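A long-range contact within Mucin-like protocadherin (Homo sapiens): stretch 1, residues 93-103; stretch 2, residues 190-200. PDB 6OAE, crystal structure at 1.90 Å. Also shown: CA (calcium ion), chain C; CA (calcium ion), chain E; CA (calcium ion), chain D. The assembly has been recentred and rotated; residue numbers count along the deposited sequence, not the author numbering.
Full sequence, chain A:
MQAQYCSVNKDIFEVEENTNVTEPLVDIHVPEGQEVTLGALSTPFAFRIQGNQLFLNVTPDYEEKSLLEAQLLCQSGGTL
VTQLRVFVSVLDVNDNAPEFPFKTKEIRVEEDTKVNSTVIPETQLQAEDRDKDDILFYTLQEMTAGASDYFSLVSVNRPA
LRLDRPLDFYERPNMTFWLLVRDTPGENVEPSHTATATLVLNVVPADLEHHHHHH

Stretch 1, residues 93-103: VNDNAPEFPFK
Stretch 2 190-200: EPSHTATATLV

Residues 93-103 follow an extended but irregular path beside residues 190-200, of which 194-200 form a strand. The two run in the same direction, with CA atoms paired Asn94-Pro191 (6.5 Å), Ala97-His193 (5.0 Å), Glu99-Ala195 (5.9 Å) and Lys103-Ala197 (4.7 Å), and together bury 657 Å².

His193 contributes most. With phi/psi of -121/140°, it directs its side chain toward the first stretch in an m rotamer (chi2 103°), placing one ring face against Ala97 N and the carbonyl carbon of Asn96. Asn94 O lies at the ring edge, 3.2 Å from His193 CE1. The imidazole ND1 sits 3.2 Å from Asn94 OD1 and 3.1 Å from Asn96 O, the latter at an angle too poor for a hydrogen bond. Both oxygens bind the chain E calcium, Asn94 OD1 at 2.4 Å and Asn96 O at 2.3 Å, so the histidine packs directly beside a metal site. His193 CB also meets Pro98 CD at 3.6 Å.

Asn94 (phi/psi -75/83°, chi1 t, chi2 11°) divides its amide: while OD1 serves calcium, ND2 makes a weak hydrogen bond to Pro191 O (3.4 Å). Pro191, which follows a cis peptide bond, approaches through CG, 3.9 Å from Asn94 CB.

Farther along, small side chains admit aromatic rings. Ala195 CB lies 3.3 Å from Pro98 O and 4.0 Å from Phe100 CD2. The buried Ala197 CB packs 3.7 Å from Phe100 CD2, an off-centre CH-pi contact, and 3.4 Å from Phe102 CE2. Phe100 is m (chi2 -69°), Phe102 p (chi2 -82°); the latter's CE2 reaches Leu199 CD2 at 3.9 Å.

Backbone polarity closes the end: Thr198 N donates to Lys103 O (2.8 Å, 158°), and a water donates to Phe102 O and Thr196 O, each 2.8 Å from its oxygen.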

ATOM      1  N   VAL A  93      -4.368   0.738   5.944  1.00 25.42           N
ATOM      2  CA  VAL A  93      -5.346  -0.321   5.590  1.00 26.56           C
ATOM      3  C   VAL A  93      -4.891  -0.887   4.236  1.00 25.95           C
ATOM      4  O   VAL A  93      -4.302  -0.119   3.422  1.00 24.90           O
ATOM      5  CB  VAL A  93      -6.770   0.266   5.552  1.00 28.05           C
ATOM      6  CG1 VAL A  93      -7.775  -0.644   4.843  1.00 29.95           C
ATOM      7  CG2 VAL A  93      -7.258   0.619   6.961  1.00 29.13           C
ATOM      8  N   ASN A  94      -5.126  -2.171   4.000  1.00 25.94           N
ATOM      9  CA  ASN A  94      -4.880  -2.794   2.675  1.00 26.01           C
ATOM     10  C   ASN A  94      -6.015  -2.334   1.758  1.00 25.21           C
ATOM     11  O   ASN A  94      -7.015  -3.072   1.620  1.00 23.73           O
ATOM     12  CB  ASN A  94      -4.735  -4.323   2.800  1.00 26.95           C
ATOM     13  CG  ASN A  94      -4.467  -4.976   1.461  1.00 27.04           C
ATOM     14  OD1 ASN A  94      -4.201  -4.275   0.493  1.00 25.03           O
ATOM     15  ND2 ASN A  94      -4.546  -6.301   1.400  1.00 27.91           N
ATOM     16  N   ASP A  95      -5.894  -1.139   1.170  1.00 24.55           N
ATOM     17  CA  ASP A  95      -6.978  -0.494   0.384  1.00 25.55           C
ATOM     18  C   ASP A  95      -6.583  -0.327  -1.096  1.00 25.71           C
ATOM     19  O   ASP A  95      -7.384   0.278  -1.851  1.00 26.48           O
ATOM     20  CB  ASP A  95      -7.410   0.838   1.025  1.00 24.54           C
ATOM     21  CG  ASP A  95      -6.361   1.931   1.110  1.00 24.05           C
ATOM     22  OD1 ASP A  95      -5.159   1.609   1.113  1.00 24.76           O
ATOM     23  OD2 ASP A  95      -6.758   3.145   1.194  1.00 23.31           O
ATOM     24  N   ASN A  96      -5.421  -0.850  -1.507  1.00 25.52           N
ATOM     25  CA  ASN A  96      -4.898  -0.778  -2.892  1.00 24.45           C
ATOM     26  C   ASN A  96      -4.631  -2.198  -3.393  1.00 25.31           C
ATOM     27  O   ASN A  96      -4.180  -3.050  -2.597  1.00 23.87           O
ATOM     28  CB  ASN A  96      -3.648   0.103  -2.972  1.00 24.04           C
ATOM     29  CG  ASN A  96      -3.976   1.563  -2.725  1.00 24.71           C
ATOM     30  OD1 ASN A  96      -4.382   2.274  -3.637  1.00 26.52           O
ATOM     31  ND2 ASN A  96      -3.806   2.016  -1.502  1.00 23.57           N
ATOM     32  N   ALA A  97      -4.931  -2.447  -4.669  1.00 24.85           N
ATOM     33  CA  ALA A  97      -4.701  -3.753  -5.327  1.00 24.42           C
ATOM     34  C   ALA A  97      -3.332  -3.711  -5.999  1.00 25.38           C
ATOM     35  O   ALA A  97      -2.890  -2.655  -6.471  1.00 24.92           O
ATOM     36  CB  ALA A  97      -5.809  -4.062  -6.308  1.00 24.10           C
ATOM     37  N   PRO A  98      -2.591  -4.838  -6.045  1.00 24.81           N
ATOM     38  CA  PRO A  98      -1.355  -4.880  -6.816  1.00 25.47           C
ATOM     39  C   PRO A  98      -1.749  -4.832  -8.295  1.00 25.79           C
ATOM     40  O   PRO A  98      -2.814  -5.296  -8.661  1.00 25.56           O
ATOM     41  CB  PRO A  98      -0.679  -6.199  -6.400  1.00 25.84           C
ATOM     42  CG  PRO A  98      -1.841  -7.075  -5.941  1.00 25.23           C
ATOM     43  CD  PRO A  98      -2.873  -6.113  -5.376  1.00 25.45           C
ATOM     44  N   GLU A  99      -0.884  -4.231  -9.104  1.00 28.19           N
ATOM     45  CA  GLU A  99      -1.102  -4.078 -10.552  1.00 28.98           C
ATOM     46  C   GLU A  99       0.176  -4.464 -11.277  1.00 27.15           C
ATOM     47  O   GLU A  99       1.244  -3.984 -10.871  1.00 27.29           O
ATOM     48  CB  GLU A  99      -1.467  -2.632 -10.874  1.00 31.95           C
ATOM     49  CG  GLU A  99      -2.823  -2.229 -10.352  1.00 36.15           C
ATOM     50  CD  GLU A  99      -3.085  -0.731 -10.402  1.00 37.91           C
ATOM     51  OE1 GLU A  99      -2.379  -0.039 -11.153  1.00 40.85           O
ATOM     52  OE2 GLU A  99      -3.992  -0.276  -9.682  1.00 46.60           O
ATOM     53  N   PHE A 100       0.054  -5.315 -12.287  1.00 27.31           N
ATOM     54  CA  PHE A 100       1.148  -5.610 -13.233  1.00 26.52           C
ATOM     55  C   PHE A 100       1.169  -4.484 -14.253  1.00 29.09           C
ATOM     56  O   PHE A 100       0.103  -3.979 -14.597  1.00 29.28           O
ATOM     57  CB  PHE A 100       0.922  -6.923 -13.959  1.00 26.07           C
ATOM     58  CG  PHE A 100       1.095  -8.162 -13.123  1.00 24.41           C
ATOM     59  CD1 PHE A 100       2.355  -8.530 -12.666  1.00 23.51           C
ATOM     60  CD2 PHE A 100       0.005  -8.974 -12.830  1.00 23.60           C
ATOM     61  CE1 PHE A 100       2.522  -9.689 -11.924  1.00 23.29           C
ATOM     62  CE2 PHE A 100       0.175 -10.133 -12.083  1.00 22.77           C
ATOM     63  CZ  PHE A 100       1.429 -10.488 -11.641  1.00 23.29           C
ATOM     64  N   PRO A 101       2.352  -4.040 -14.730  1.00 30.22           N
ATOM     65  CA  PRO A 101       2.415  -3.094 -15.860  1.00 30.80           C
ATOM     66  C   PRO A 101       2.180  -3.705 -17.264  1.00 31.29           C
ATOM     67  O   PRO A 101       2.416  -3.013 -18.250  1.00 32.77           O
ATOM     68  CB  PRO A 101       3.829  -2.530 -15.683  1.00 30.10           C
ATOM     69  CG  PRO A 101       4.634  -3.700 -15.145  1.00 30.24           C
ATOM     70  CD  PRO A 101       3.679  -4.352 -14.164  1.00 29.65           C
ATOM     71  N   PHE A 102       1.702  -4.956 -17.352  1.00 30.68           N
ATOM     72  CA  PHE A 102       1.337  -5.661 -18.606  1.00 29.77           C
ATOM     73  C   PHE A 102       0.155  -6.589 -18.348  1.00 30.72           C
ATOM     74  O   PHE A 102      -0.064  -6.978 -17.152  1.00 28.89           O
ATOM     75  CB  PHE A 102       2.537  -6.470 -19.129  1.00 30.55           C
ATOM     76  CG  PHE A 102       3.032  -7.511 -18.156  1.00 30.02           C
ATOM     77  CD1 PHE A 102       3.886  -7.162 -17.118  1.00 30.67           C
ATOM     78  CD2 PHE A 102       2.626  -8.830 -18.263  1.00 30.49           C
ATOM     79  CE1 PHE A 102       4.325  -8.113 -16.204  1.00 31.26           C
ATOM     80  CE2 PHE A 102       3.077  -9.779 -17.354  1.00 30.65           C
ATOM     81  CZ  PHE A 102       3.924  -9.418 -16.336  1.00 29.92           C
ATOM     82  N   LYS A 103      -0.562  -6.967 -19.413  1.00 29.73           N
ATOM     83  CA  LYS A 103      -1.699  -7.924 -19.368  1.00 32.92           C
ATOM     84  C   LYS A 103      -1.226  -9.293 -19.871  1.00 33.60           C
ATOM     85  O   LYS A 103      -1.385 -10.290 -19.158  1.00 31.89           O
ATOM     86  CB  LYS A 103      -2.862  -7.438 -20.231  1.00 35.50           C
ATOM     87  CG  LYS A 103      -3.461  -6.096 -19.836  1.00 38.09           C
ATOM     88  CD  LYS A 103      -4.383  -5.525 -20.926  1.00 40.63           C
ATOM     89  CE  LYS A 103      -4.826  -4.110 -20.636  1.00 41.58           C
ATOM     90  NZ  LYS A 103      -5.678  -4.068 -19.429  1.00 43.66           N
ATOM     91  N   GLU A 190      -9.367 -11.713   4.042  1.00 43.81           N
ATOM     92  CA  GLU A 190     -10.053 -10.442   3.677  1.00 45.30           C
ATOM     93  C   GLU A 190      -9.542  -9.314   4.583  1.00 42.13           C
ATOM     94  O   GLU A 190      -9.549  -9.467   5.798  1.00 42.81           O
ATOM     95  CB  GLU A 190     -11.563 -10.672   3.790  1.00 50.02           C
ATOM     96  CG  GLU A 190     -12.113 -11.499   2.630  1.00 53.65           C
ATOM     97  CD  GLU A 190     -13.308 -12.403   2.898  1.00 58.59           C
ATOM     98  OE1 GLU A 190     -13.642 -12.642   4.083  1.00 61.50           O
ATOM     99  OE2 GLU A 190     -13.901 -12.880   1.906  1.00 60.55           O
ATOM    100  N   PRO A 191      -9.063  -8.155   4.066  1.00 38.25           N
ATOM    101  CA  PRO A 191      -8.987  -7.866   2.629  1.00 37.83           C
ATOM    102  C   PRO A 191      -7.760  -8.507   1.951  1.00 36.03           C
ATOM    103  O   PRO A 191      -6.710  -8.620   2.581  1.00 37.13           O
ATOM    104  CB  PRO A 191      -8.851  -6.338   2.613  1.00 38.44           C
ATOM    105  CG  PRO A 191      -8.026  -6.053   3.846  1.00 38.58           C
ATOM    106  CD  PRO A 191      -8.519  -7.052   4.870  1.00 38.22           C
ATOM    107  N   SER A 192      -7.916  -8.923   0.696  1.00 33.00           N
ATOM    108  CA  SER A 192      -6.834  -9.457  -0.170  1.00 30.59           C
ATOM    109  C   SER A 192      -7.147  -9.094  -1.624  1.00 29.19           C
ATOM    110  O   SER A 192      -8.283  -9.258  -2.031  1.00 31.59           O
ATOM    111  CB  SER A 192      -6.664 -10.935  -0.007  1.00 30.17           C
ATOM    112  OG  SER A 192      -5.599 -11.410  -0.822  1.00 29.54           O
ATOM    113  N   HIS A 193      -6.164  -8.625  -2.371  1.00 26.62           N
ATOM    114  CA  HIS A 193      -6.356  -8.207  -3.776  1.00 25.44           C
ATOM    115  C   HIS A 193      -5.438  -9.037  -4.653  1.00 24.72           C
ATOM    116  O   HIS A 193      -4.288  -9.242  -4.246  1.00 22.07           O
ATOM    117  CB  HIS A 193      -6.066  -6.729  -3.946  1.00 26.53           C
ATOM    118  CG  HIS A 193      -6.787  -5.876  -2.963  1.00 27.84           C
ATOM    119  ND1 HIS A 193      -6.144  -5.350  -1.875  1.00 27.22           N
ATOM    120  CD2 HIS A 193      -8.086  -5.481  -2.894  1.00 29.16           C
ATOM    121  CE1 HIS A 193      -7.010  -4.639  -1.168  1.00 29.29           C
ATOM    122  NE2 HIS A 193      -8.216  -4.709  -1.774  1.00 28.15           N
ATOM    123  N   THR A 194      -5.941  -9.450  -5.811  1.00 24.38           N
ATOM    124  CA  THR A 194      -5.210 -10.309  -6.769  1.00 25.22           C
ATOM    125  C   THR A 194      -5.199  -9.594  -8.116  1.00 25.88           C
ATOM    126  O   THR A 194      -6.215  -8.962  -8.456  1.00 26.94           O
ATOM    127  CB  THR A 194      -5.825 -11.710  -6.859  1.00 27.27           C
ATOM    128  OG1 THR A 194      -5.706 -12.319  -5.575  1.00 29.39           O
ATOM    129  CG2 THR A 194      -5.132 -12.613  -7.857  1.00 28.81           C
ATOM    130  N   ALA A 195      -4.082  -9.695  -8.830  1.00 24.19           N
ATOM    131  CA  ALA A 195      -3.922  -9.281 -10.231  1.00 23.32           C
ATOM    132  C   ALA A 195      -3.376 -10.495 -10.992  1.00 24.47           C
ATOM    133  O   ALA A 195      -2.720 -11.375 -10.364  1.00 22.75           O
ATOM    134  CB  ALA A 195      -3.021  -8.087 -10.326  1.00 23.99           C
ATOM    135  N   THR A 196      -3.686 -10.567 -12.283  1.00 23.86           N
ATOM    136  CA  THR A 196      -3.325 -11.703 -13.154  1.00 24.76           C
ATOM    137  C   THR A 196      -2.731 -11.126 -14.433  1.00 24.21           C
ATOM    138  O   THR A 196      -3.113 -10.016 -14.827  1.00 24.57           O
ATOM    139  CB  THR A 196      -4.524 -12.624 -13.430  1.00 26.68           C
ATOM    140  OG1 THR A 196      -5.368 -11.980 -14.371  1.00 30.46           O
ATOM    141  CG2 THR A 196      -5.343 -12.962 -12.213  1.00 27.86           C
ATOM    142  N   ALA A 197      -1.789 -11.843 -15.014  1.00 23.33           N
ATOM    143  CA  ALA A 197      -1.177 -11.514 -16.313  1.00 22.96           C
ATOM    144  C   ALA A 197      -0.816 -12.840 -16.980  1.00 24.22           C
ATOM    145  O   ALA A 197      -0.786 -13.863 -16.270  1.00 22.50           O
ATOM    146  CB  ALA A 197       0.005 -10.619 -16.121  1.00 22.89           C
ATOM    147  N   THR A 198      -0.607 -12.823 -18.292  1.00 26.35           N
ATOM    148  CA  THR A 198      -0.223 -14.013 -19.093  1.00 27.96           C
ATOM    149  C   THR A 198       1.250 -13.841 -19.502  1.00 26.71           C
ATOM    150  O   THR A 198       1.665 -12.704 -19.848  1.00 26.80           O
ATOM    151  CB  THR A 198      -1.226 -14.238 -20.238  1.00 30.36           C
ATOM    152  OG1 THR A 198      -2.491 -14.649 -19.699  1.00 32.68           O
ATOM    153  CG2 THR A 198      -0.787 -15.310 -21.206  1.00 31.21           C
ATOM    154  N   LEU A 199       2.035 -14.919 -19.408  1.00 25.02           N
ATOM    155  CA  LEU A 199       3.436 -14.973 -19.870  1.00 25.37           C
ATOM    156  C   LEU A 199       3.493 -16.012 -20.973  1.00 23.99           C
ATOM    157  O   LEU A 199       3.030 -17.132 -20.744  1.00 23.64           O
ATOM    158  CB  LEU A 199       4.394 -15.400 -18.756  1.00 26.90           C
ATOM    159  CG  LEU A 199       4.542 -14.446 -17.583  1.00 28.27           C
ATOM    160  CD1 LEU A 199       5.475 -15.062 -16.559  1.00 28.66           C
ATOM    161  CD2 LEU A 199       5.062 -13.104 -18.057  1.00 29.17           C
ATOM    162  N   VAL A 200       4.053 -15.639 -22.102  1.00 24.62           N
ATOM    163  CA  VAL A 200       4.243 -16.550 -23.259  1.00 25.81           C
ATOM    164  C   VAL A 200       5.752 -16.713 -23.438  1.00 25.78           C
ATOM    165  O   VAL A 200       6.431 -15.697 -23.711  1.00 26.77           O
ATOM    166  CB  VAL A 200       3.548 -15.995 -24.505  1.00 26.26           C
ATOM    167  CG1 VAL A 200       3.825 -16.858 -25.711  1.00 27.68           C
ATOM    168  CG2 VAL A 200       2.047 -15.843 -24.282  1.00 27.85           C
TER
HETATM  169 CA    CA C 302      -3.285   1.762   2.425  1.00 21.83          CA
HETATM  170 CA    CA E 304      -2.571  -3.787  -1.149  1.00 23.42          CA
HETATM  171 CA    CA D 303      -5.409   4.901   1.085  1.00 23.27          CA
HETATM  172  O   HOH W   1      -2.402  -7.522 -15.762  1.00 28.05           O
HETATM  173  O   HOH W   2      -7.459   6.151   0.905  1.00 21.40           O